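Local coordinates for protein putative NAD(P)H-dependent FMN-containing oxidoreductase YwqN (Bacillus subtilis, PDB 1RLI) that probably transfers electrons from NADPH through a bound FMN cofactor, as a putative flavodoxin-like oxidoreductase of the SsuE family, at residues D60-I65 with K91-R96; S64-I69 with P104-F109; G17-L22 with I76-I81; Q99-R102 with D108-Q111. All coordinates share one frame; numbering follows the deposited sequence.

Contact 1: D60-I65 with K91-R96; sequences DDYDSI and KLFIDR
R96 lays its extended side chain over one face of the Y62 ring. The two side chains run past each other in opposite directions, and the guanidinium plane is tilted by only 17° from the ring. R96 CD sits almost exactly on the ring normal, 3.4 Å from the Y62 centroid, in a CH-pi contact. Beyond it NE reaches the rim, where R96 NE lies 3.3 Å from Y62 CD2, so that the cation is carried toward the CB end of the tyrosine. F93 comes instead at the ring's edge, near its plane, its CD1 standing 3.5 Å from Y62 CE1. The two rings meet obliquely, with their planes at 61°. I65 in turn presents its CG2 branch to F93, with I65 CG2 3.5 Å from F93 CE1. Y62 and F93 both have CG anti to the backbone N (chi1 near 180°), which carries each ring across the gap between helices 62-70 and 88-95. These helices pack beside one another in a flavodoxin-like alpha/beta fold, and L37 of strand 33-41 lies against both I65 and F93. In the next shell, Y62 OH is hydrogen-bonded to T100 OG1, which fixes the outer end of the ring. NH1 of R96 bonds Q59 OE1. A water in the guanidinium plane accepts from R96 NH2 and donates to D63 OD1, linking the two opposite charges without direct contact. W97 meets F93 edge-to-face. A turn back along the same helix, K91 NZ forms a salt bridge with D95, its 2.9 Å hydrogen bond to D95 OD1 using the syn lone pair, close to M86 and G88 of the second subunit.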
# COMPACT_ATOMS: atom_id res chain seq x y z
N ASP D 60 31.55 2.48 -9.24
CA ASP D 60 32.55 2.70 -10.27
C ASP D 60 32.21 1.92 -11.53
O ASP D 60 32.53 2.36 -12.65
CB ASP D 60 33.94 2.28 -9.77
CG ASP D 60 34.45 3.18 -8.65
OD1 ASP D 60 33.74 3.36 -7.64
OD2 ASP D 60 35.58 3.70 -8.78
N ASP D 61 31.55 0.78 -11.37
CA ASP D 61 31.22 -0.05 -12.52
C ASP D 61 29.75 0.06 -12.98
O ASP D 61 29.24 -0.84 -13.67
CB ASP D 61 31.58 -1.51 -12.23
CG ASP D 61 30.71 -2.14 -11.15
OD1 ASP D 61 30.24 -1.42 -10.23
OD2 ASP D 61 30.52 -3.37 -11.21
N TYR D 62 29.11 1.17 -12.63
CA TYR D 62 27.71 1.39 -13.00
C TYR D 62 27.44 1.30 -14.50
O TYR D 62 26.48 0.64 -14.91
CB TYR D 62 27.23 2.74 -12.44
CG TYR D 62 25.80 3.10 -12.79
CD1 TYR D 62 24.73 2.63 -12.02
CD2 TYR D 62 25.51 3.90 -13.88
CE1 TYR D 62 23.41 2.96 -12.33
CE2 TYR D 62 24.18 4.24 -14.21
CZ TYR D 62 23.14 3.76 -13.43
OH TYR D 62 21.84 4.09 -13.75
N ASP D 63 28.24 1.96 -15.34
CA ASP D 63 28.03 1.90 -16.79
C ASP D 63 28.13 0.47 -17.32
O ASP D 63 27.37 0.09 -18.20
CB ASP D 63 29.04 2.78 -17.56
CG ASP D 63 28.85 4.26 -17.29
OD1 ASP D 63 27.72 4.67 -16.93
OD2 ASP D 63 29.83 5.02 -17.44
N SER D 64 29.08 -0.31 -16.80
CA SER D 64 29.23 -1.71 -17.22
C SER D 64 27.98 -2.51 -16.86
O SER D 64 27.57 -3.43 -17.58
CB SER D 64 30.45 -2.34 -16.56
OG SER D 64 31.63 -1.87 -17.17
N ILE D 65 27.39 -2.17 -15.72
CA ILE D 65 26.19 -2.87 -15.27
C ILE D 65 25.01 -2.55 -16.18
O ILE D 65 24.28 -3.45 -16.62
CB ILE D 65 25.87 -2.51 -13.81
CG1 ILE D 65 26.96 -3.11 -12.92
CG2 ILE D 65 24.46 -3.04 -13.40
CD1 ILE D 65 26.87 -2.75 -11.44
N LYS D 91 19.00 0.92 -3.87
CA LYS D 91 18.36 2.25 -3.90
C LYS D 91 19.22 3.26 -4.68
O LYS D 91 18.70 4.00 -5.51
CB LYS D 91 18.11 2.75 -2.47
CG LYS D 91 17.67 4.21 -2.35
CD LYS D 91 16.35 4.47 -3.05
CE LYS D 91 15.86 5.89 -2.75
NZ LYS D 91 14.72 6.24 -3.65
N LEU D 92 20.54 3.27 -4.44
CA LEU D 92 21.39 4.22 -5.17
C LEU D 92 21.49 3.83 -6.64
O LEU D 92 21.62 4.70 -7.52
CB LEU D 92 22.79 4.29 -4.53
CG LEU D 92 22.95 5.37 -3.44
CD1 LEU D 92 21.91 5.17 -2.33
CD2 LEU D 92 24.38 5.34 -2.90
N PHE D 93 21.41 2.53 -6.93
CA PHE D 93 21.47 2.04 -8.32
C PHE D 93 20.23 2.51 -9.08
O PHE D 93 20.32 3.12 -10.16
CB PHE D 93 21.52 0.51 -8.33
CG PHE D 93 21.49 -0.07 -9.71
CD1 PHE D 93 22.61 0.03 -10.55
CD2 PHE D 93 20.35 -0.70 -10.19
CE1 PHE D 93 22.59 -0.49 -11.85
CE2 PHE D 93 20.31 -1.23 -11.50
CZ PHE D 93 21.44 -1.13 -12.33
N ILE D 94 19.05 2.24 -8.53
CA ILE D 94 17.82 2.67 -9.20
C ILE D 94 17.73 4.21 -9.28
O ILE D 94 17.32 4.75 -10.32
CB ILE D 94 16.57 2.04 -8.49
CG1 ILE D 94 16.59 0.52 -8.75
CG2 ILE D 94 15.26 2.65 -9.01
CD1 ILE D 94 15.53 -0.28 -7.94
N ASP D 95 18.13 4.92 -8.23
CA ASP D 95 18.05 6.38 -8.26
C ASP D 95 18.87 6.94 -9.44
O ASP D 95 18.49 7.96 -10.03
CB ASP D 95 18.59 7.03 -6.97
CG ASP D 95 17.61 6.98 -5.80
OD1 ASP D 95 16.44 6.58 -5.97
OD2 ASP D 95 18.04 7.38 -4.69
N ARG D 96 19.99 6.28 -9.75
CA ARG D 96 20.84 6.73 -10.86
C ARG D 96 20.19 6.54 -12.23
O ARG D 96 20.67 7.06 -13.24
CB ARG D 96 22.22 6.05 -10.78
CG ARG D 96 23.30 6.66 -11.70
CD ARG D 96 24.69 6.27 -11.18
NE ARG D 96 25.77 6.63 -12.09
CZ ARG D 96 27.06 6.54 -11.77
NH1 ARG D 96 27.40 6.11 -10.56
NH2 ARG D 96 27.99 6.85 -12.67
O HOH W 1 27.93 7.20 -15.51

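Contact 2: S64-I69 with P104-F109; sequences SIIERI and PRFPDF
F106 O accepts a 3.2 Å hydrogen bond from F109 N, closing a type I turn that brings two phenylalanine rings up against I66 on helix 62-70. The gamma methyl I66 CG2 serves both. It lies over one face of the F106 ring in a CH-pi contact, 3.9 Å from the centroid and displaced toward the CE1 rim. The same methyl meets F109 obliquely, with I66 CG2 4.1 Å from F109 CE1. E67 takes the edge of F106: its chain bends at chi2 (-78°) and brings CG into the ring plane, while E67 CD stands 3.5 Å from F106 CE1. The carboxylate is turned well away from the ring plane, at 68°, and its negative charge beside the ring hydrogens may be mildly favourable. On the loop side, the R105 guanidinium passes a face over F106 CE2, held by salt bridges to D63 and D103. L70 adds to the apolar surroundings of both rings, and F93 of helix 88-95 touches I66. The 104-109 loop thus packs on helix 62-70, which in this flavodoxin-like alpha/beta sandwich leads into central strand 74-80.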
# COMPACT_ATOMS: atom_id res chain seq x y z
N SER D 64 29.08 -0.31 -16.80
CA SER D 64 29.23 -1.71 -17.22
C SER D 64 27.98 -2.51 -16.86
O SER D 64 27.57 -3.43 -17.58
CB SER D 64 30.45 -2.34 -16.56
OG SER D 64 31.63 -1.87 -17.17
N ILE D 65 27.39 -2.17 -15.72
CA ILE D 65 26.19 -2.87 -15.27
C ILE D 65 25.01 -2.55 -16.18
O ILE D 65 24.28 -3.45 -16.62
CB ILE D 65 25.87 -2.51 -13.81
CG1 ILE D 65 26.96 -3.11 -12.92
CG2 ILE D 65 24.46 -3.04 -13.40
CD1 ILE D 65 26.87 -2.75 -11.44
N ILE D 66 24.85 -1.27 -16.51
CA ILE D 66 23.76 -0.86 -17.38
C ILE D 66 23.91 -1.55 -18.73
O ILE D 66 22.93 -2.01 -19.32
CB ILE D 66 23.77 0.67 -17.60
CG1 ILE D 66 23.42 1.40 -16.29
CG2 ILE D 66 22.77 1.04 -18.66
CD1 ILE D 66 22.00 1.06 -15.71
N GLU D 67 25.15 -1.62 -19.22
CA GLU D 67 25.41 -2.27 -20.51
C GLU D 67 24.92 -3.72 -20.49
O GLU D 67 24.28 -4.19 -21.43
CB GLU D 67 26.90 -2.25 -20.83
CG GLU D 67 27.43 -0.89 -21.23
CD GLU D 67 27.09 -0.53 -22.67
OE1 GLU D 67 26.21 -1.20 -23.26
OE2 GLU D 67 27.69 0.42 -23.21
N ARG D 68 25.22 -4.43 -19.41
CA ARG D 68 24.80 -5.82 -19.30
C ARG D 68 23.29 -5.96 -19.16
O ARG D 68 22.68 -6.82 -19.79
CB ARG D 68 25.52 -6.48 -18.12
CG ARG D 68 26.99 -6.65 -18.38
CD ARG D 68 27.73 -6.99 -17.12
NE ARG D 68 27.32 -8.26 -16.55
CZ ARG D 68 27.50 -8.58 -15.28
NH1 ARG D 68 28.09 -7.71 -14.46
NH2 ARG D 68 27.12 -9.77 -14.82
N ILE D 69 22.70 -5.09 -18.34
CA ILE D 69 21.25 -5.11 -18.15
C ILE D 69 20.50 -4.88 -19.45
O ILE D 69 19.46 -5.50 -19.70
CB ILE D 69 20.81 -4.00 -17.16
CG1 ILE D 69 21.04 -4.47 -15.74
CG2 ILE D 69 19.36 -3.60 -17.41
CD1 ILE D 69 20.79 -3.38 -14.69
N PRO D 104 23.55 10.56 -23.00
CA PRO D 104 23.64 10.34 -24.44
C PRO D 104 24.34 9.04 -24.84
O PRO D 104 24.26 8.63 -25.99
CB PRO D 104 24.40 11.58 -24.93
CG PRO D 104 25.37 11.80 -23.83
CD PRO D 104 24.46 11.65 -22.58
N ARG D 105 25.04 8.41 -23.92
CA ARG D 105 25.70 7.15 -24.26
C ARG D 105 24.71 5.98 -24.28
O ARG D 105 25.02 4.90 -24.77
CB ARG D 105 26.82 6.85 -23.27
CG ARG D 105 27.90 7.90 -23.26
CD ARG D 105 28.77 7.68 -22.07
NE ARG D 105 27.97 7.70 -20.85
CZ ARG D 105 28.42 7.26 -19.67
NH1 ARG D 105 29.66 6.79 -19.58
NH2 ARG D 105 27.64 7.31 -18.60
N PHE D 106 23.51 6.22 -23.74
CA PHE D 106 22.46 5.20 -23.70
C PHE D 106 21.22 5.93 -24.16
O PHE D 106 20.23 6.04 -23.41
CB PHE D 106 22.28 4.70 -22.27
CG PHE D 106 23.48 4.02 -21.70
CD1 PHE D 106 23.83 2.73 -22.12
CD2 PHE D 106 24.29 4.65 -20.76
CE1 PHE D 106 24.95 2.09 -21.62
CE2 PHE D 106 25.42 4.03 -20.25
CZ PHE D 106 25.75 2.73 -20.68
N PRO D 107 21.23 6.42 -25.42
CA PRO D 107 20.13 7.17 -26.03
C PRO D 107 18.76 6.53 -26.09
O PRO D 107 17.76 7.24 -26.17
CB PRO D 107 20.68 7.51 -27.42
CG PRO D 107 21.52 6.33 -27.74
CD PRO D 107 22.27 6.12 -26.43
N ASP D 108 18.70 5.20 -26.03
CA ASP D 108 17.41 4.52 -26.11
C ASP D 108 17.04 3.79 -24.82
O ASP D 108 16.18 2.90 -24.83
CB ASP D 108 17.46 3.50 -27.25
CG ASP D 108 17.87 4.13 -28.55
OD1 ASP D 108 17.18 5.07 -28.99
OD2 ASP D 108 18.89 3.69 -29.13
N PHE D 109 17.66 4.19 -23.71
CA PHE D 109 17.44 3.58 -22.41
C PHE D 109 15.97 3.40 -22.02
O PHE D 109 15.56 2.30 -21.68
CB PHE D 109 18.16 4.41 -21.33
CG PHE D 109 18.14 3.79 -19.95
CD1 PHE D 109 18.77 2.56 -19.71
CD2 PHE D 109 17.48 4.42 -18.89
CE1 PHE D 109 18.77 1.98 -18.45
CE2 PHE D 109 17.47 3.84 -17.62
CZ PHE D 109 18.12 2.62 -17.40

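Contact 3: G17-L22 with I76-I81; sequences GNTDVL and IFATPI
The planar peptide that joins T79 to P80 has the hydroxyl of T19 over one face. T19 OG1 stands almost straight above the carbonyl carbon, 3.7 Å from T79 C and equally far from P80 N. The proline ring is met at its CD corner, with P80 CD 3.8 Å from T19 OG1. The other branch of T19 is turned to A78, with T19 CG2 3.4 Å from A78 CB, tighter than an ordinary methyl contact. One torsion sets both branches: chi1 of -69° places OG1 anti to the carbonyl carbon and CG2 anti to the backbone N, which lays the methyl on A78 and the hydroxyl over the T79-P80 peptide. T79 itself points away from the helix. Its OG1 donates a 2.8 Å hydrogen bond to P80 O and is also bonded to S87 N, tying the end of the strand to the start of the following helix. T19 lies in the first turn of its helix, two residues after the N-cap residue G17, and its side chain is about 5 Å from a bound platinum ion. In flavodoxin-like proteins the loop leading into this first helix commonly holds the FMN phosphate, and the placement of helix 18-27 after strand 6-10 is consistent with such a site here. Residues 18-22 of the helix run roughly antiparallel to residues 76-80 of the strand, their directions 150° apart and their axes approaching to 7.9 Å. The strand is hydrogen-bonded between strands 6-10 and 117-124 in the central sheet. L22 rests on strand 117-124 and helix 168-175.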
# COMPACT_ATOMS: atom_id res chain seq x y z
N GLY D 17 24.22 -15.70 1.58
CA GLY D 17 23.14 -14.78 1.89
C GLY D 17 21.80 -15.27 1.38
O GLY D 17 21.72 -15.92 0.34
N ASN D 18 20.74 -14.96 2.13
CA ASN D 18 19.40 -15.38 1.75
C ASN D 18 18.99 -14.90 0.38
O ASN D 18 18.26 -15.59 -0.33
CB ASN D 18 18.39 -14.91 2.79
CG ASN D 18 18.70 -15.43 4.17
OD1 ASN D 18 18.92 -16.63 4.35
ND2 ASN D 18 18.74 -14.54 5.15
N THR D 19 19.44 -13.71 0.02
CA THR D 19 19.12 -13.13 -1.26
C THR D 19 19.75 -13.95 -2.39
O THR D 19 19.10 -14.23 -3.40
CB THR D 19 19.61 -11.67 -1.32
OG1 THR D 19 18.81 -10.87 -0.44
CG2 THR D 19 19.52 -11.13 -2.72
N ASP D 20 21.02 -14.30 -2.22
CA ASP D 20 21.72 -15.09 -3.23
C ASP D 20 21.05 -16.44 -3.41
O ASP D 20 20.82 -16.90 -4.54
CB ASP D 20 23.17 -15.34 -2.81
CG ASP D 20 24.00 -14.07 -2.78
OD1 ASP D 20 25.17 -14.13 -3.22
OD2 ASP D 20 23.49 -13.03 -2.31
N VAL D 21 20.76 -17.09 -2.29
CA VAL D 21 20.13 -18.39 -2.29
C VAL D 21 18.79 -18.39 -3.02
O VAL D 21 18.56 -19.22 -3.89
CB VAL D 21 19.92 -18.90 -0.84
CG1 VAL D 21 19.10 -20.18 -0.83
CG2 VAL D 21 21.28 -19.14 -0.17
N LEU D 22 17.90 -17.45 -2.67
CA LEU D 22 16.60 -17.41 -3.32
C LEU D 22 16.71 -17.12 -4.81
O LEU D 22 15.95 -17.67 -5.61
CB LEU D 22 15.69 -16.35 -2.69
CG LEU D 22 14.90 -16.77 -1.45
CD1 LEU D 22 13.99 -15.63 -0.99
CD2 LEU D 22 14.08 -18.00 -1.79
N ILE D 76 15.74 -9.63 -12.73
CA ILE D 76 15.34 -10.03 -11.38
C ILE D 76 16.08 -9.17 -10.37
O ILE D 76 17.30 -9.22 -10.28
CB ILE D 76 15.64 -11.53 -11.11
CG1 ILE D 76 14.84 -12.37 -12.10
CG2 ILE D 76 15.24 -11.89 -9.67
CD1 ILE D 76 15.14 -13.86 -12.07
N PHE D 77 15.33 -8.37 -9.62
CA PHE D 77 15.94 -7.49 -8.62
C PHE D 77 15.85 -8.22 -7.32
O PHE D 77 14.75 -8.50 -6.84
CB PHE D 77 15.15 -6.18 -8.56
CG PHE D 77 15.29 -5.35 -9.79
CD1 PHE D 77 16.29 -4.38 -9.88
CD2 PHE D 77 14.47 -5.57 -10.90
CE1 PHE D 77 16.45 -3.65 -11.06
CE2 PHE D 77 14.64 -4.84 -12.06
CZ PHE D 77 15.64 -3.88 -12.14
N ALA D 78 17.00 -8.55 -6.74
CA ALA D 78 17.03 -9.29 -5.48
C ALA D 78 17.58 -8.41 -4.39
O ALA D 78 18.67 -7.85 -4.52
CB ALA D 78 17.89 -10.54 -5.65
N THR D 79 16.86 -8.31 -3.28
CA THR D 79 17.34 -7.42 -2.22
C THR D 79 16.91 -7.76 -0.81
O THR D 79 15.86 -8.34 -0.61
CB THR D 79 16.82 -5.97 -2.45
OG1 THR D 79 17.34 -5.09 -1.44
CG2 THR D 79 15.26 -5.95 -2.35
N PRO D 80 17.75 -7.43 0.17
CA PRO D 80 17.34 -7.71 1.55
C PRO D 80 16.42 -6.54 1.86
O PRO D 80 16.47 -5.50 1.18
CB PRO D 80 18.66 -7.64 2.33
CG PRO D 80 19.51 -6.73 1.52
CD PRO D 80 19.19 -7.15 0.10
N ILE D 81 15.56 -6.69 2.86
CA ILE D 81 14.67 -5.59 3.23
C ILE D 81 15.34 -4.91 4.41
O ILE D 81 15.48 -5.50 5.48
CB ILE D 81 13.26 -6.09 3.64
CG1 ILE D 81 12.59 -6.84 2.46
CG2 ILE D 81 12.38 -4.90 4.06
CD1 ILE D 81 11.21 -7.43 2.79

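Contact 4: Q99-R102 with D108-Q111; sequences QTLR and DFKQ
In this flavodoxin-like fold the chain passes from helix 97-100 through a loop into helix 109-114 before it enters strand 117-124, and T100 and L101 meet F109 and K110 where the two short helices come together. The methyl of T100 sits over the centre of one face of the F109 ring. T100 CG2 is 3.5 Å from the centroid and 7° off the ring normal, a well-centred CH-pi contact. The threonine rotamer, chi1 -51°, sends this methyl anti to the backbone N and OG1 off in another direction, where it is engaged by Y62 OH and more weakly by R96 O. The face of F109 is thus met by carbon, while the hydroxyl serves helix 62-70. L101 comes at the ring's edge instead, crossing the phenylalanine at about a right angle. Its CG lies in the ring plane, and L101 CD2 is 3.7 Å from F109 CD2. The backbone around L101 is held by a hydrogen bond of 2.9 Å from R102 N to Q99 O. L101 also packs on W83 of the second subunit, so this corner of the fold lies by the subunit interface. K110 contributes the start of its side chain before turning outward, with K110 CB 3.8 Å from L101 CD2.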
# COMPACT_ATOMS: atom_id res chain seq x y z
N GLN D 99 19.80 9.62 -14.02
CA GLN D 99 20.95 10.10 -14.79
C GLN D 99 21.01 9.40 -16.14
O GLN D 99 21.24 10.03 -17.17
CB GLN D 99 22.27 9.81 -14.05
CG GLN D 99 22.63 10.84 -12.99
CD GLN D 99 23.86 10.43 -12.17
OE1 GLN D 99 24.90 10.00 -12.72
NE2 GLN D 99 23.75 10.56 -10.86
N THR D 100 20.81 8.09 -16.14
CA THR D 100 20.88 7.33 -17.37
C THR D 100 19.80 7.74 -18.36
O THR D 100 20.01 7.66 -19.57
CB THR D 100 20.81 5.83 -17.05
OG1 THR D 100 21.78 5.54 -16.04
CG2 THR D 100 21.08 5.01 -18.27
N LEU D 101 18.66 8.20 -17.85
CA LEU D 101 17.57 8.64 -18.72
C LEU D 101 17.94 9.94 -19.45
O LEU D 101 17.23 10.37 -20.36
CB LEU D 101 16.30 8.84 -17.90
CG LEU D 101 15.60 7.53 -17.51
CD1 LEU D 101 14.64 7.77 -16.35
CD2 LEU D 101 14.83 7.00 -18.71
N ARG D 102 19.06 10.55 -19.05
CA ARG D 102 19.52 11.78 -19.67
C ARG D 102 20.91 11.57 -20.27
O ARG D 102 21.55 12.52 -20.73
CB ARG D 102 19.61 12.90 -18.61
CG ARG D 102 18.29 13.14 -17.87
CD ARG D 102 18.31 14.41 -17.01
NE ARG D 102 19.26 14.33 -15.91
CZ ARG D 102 18.94 14.08 -14.64
NH1 ARG D 102 17.68 13.90 -14.29
NH2 ARG D 102 19.90 14.01 -13.72
N ASP D 108 18.70 5.20 -26.03
CA ASP D 108 17.41 4.52 -26.11
C ASP D 108 17.04 3.79 -24.82
O ASP D 108 16.18 2.90 -24.83
CB ASP D 108 17.46 3.50 -27.25
CG ASP D 108 17.87 4.13 -28.55
OD1 ASP D 108 17.18 5.07 -28.99
OD2 ASP D 108 18.89 3.69 -29.13
N PHE D 109 17.66 4.19 -23.71
CA PHE D 109 17.44 3.58 -22.41
C PHE D 109 15.97 3.40 -22.02
O PHE D 109 15.56 2.30 -21.68
CB PHE D 109 18.16 4.41 -21.33
CG PHE D 109 18.14 3.79 -19.95
CD1 PHE D 109 18.77 2.56 -19.71
CD2 PHE D 109 17.48 4.42 -18.89
CE1 PHE D 109 18.77 1.98 -18.45
CE2 PHE D 109 17.47 3.84 -17.62
CZ PHE D 109 18.12 2.62 -17.40
N LYS D 110 15.20 4.47 -22.06
CA LYS D 110 13.79 4.37 -21.69
C LYS D 110 13.08 3.32 -22.53
O LYS D 110 12.43 2.43 -22.00
CB LYS D 110 13.09 5.73 -21.86
CG LYS D 110 11.73 5.79 -21.16
CD LYS D 110 11.10 7.17 -21.24
CE LYS D 110 10.51 7.46 -22.61
NZ LYS D 110 9.74 8.74 -22.60
N GLN D 111 13.19 3.42 -23.85
CA GLN D 111 12.53 2.47 -24.74
C GLN D 111 13.02 1.04 -24.49
O GLN D 111 12.20 0.11 -24.39
CB GLN D 111 12.78 2.85 -26.21
CG GLN D 111 11.83 2.20 -27.22
CD GLN D 111 11.94 0.69 -27.28
OE1 GLN D 111 13.03 0.14 -27.46
NE2 GLN D 111 10.81 0.01 -27.13

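In the fold
Contact 3 opens first, at the start of helix 18-27, and closes on strand 74-80, tying the N-terminal helix to the middle of the sheet. Before it closes, helix 62-70 has already opened contacts 1 and 2, which therefore both cross it. These two start from the same stretch, sharing S64 and I65, and contact 1 closes first, on helix 88-95. Contact 4 then opens at the end of helix 97-100, and contacts 2 and 4 end on the same stretch, sharing D108 and F109; contact 4 is a short local closure while contact 2 returns to helix 62-70. Contacts 1, 2 and 4 touch one another; contact 3 stands apart, its centre about 17 Å from that of contact 1.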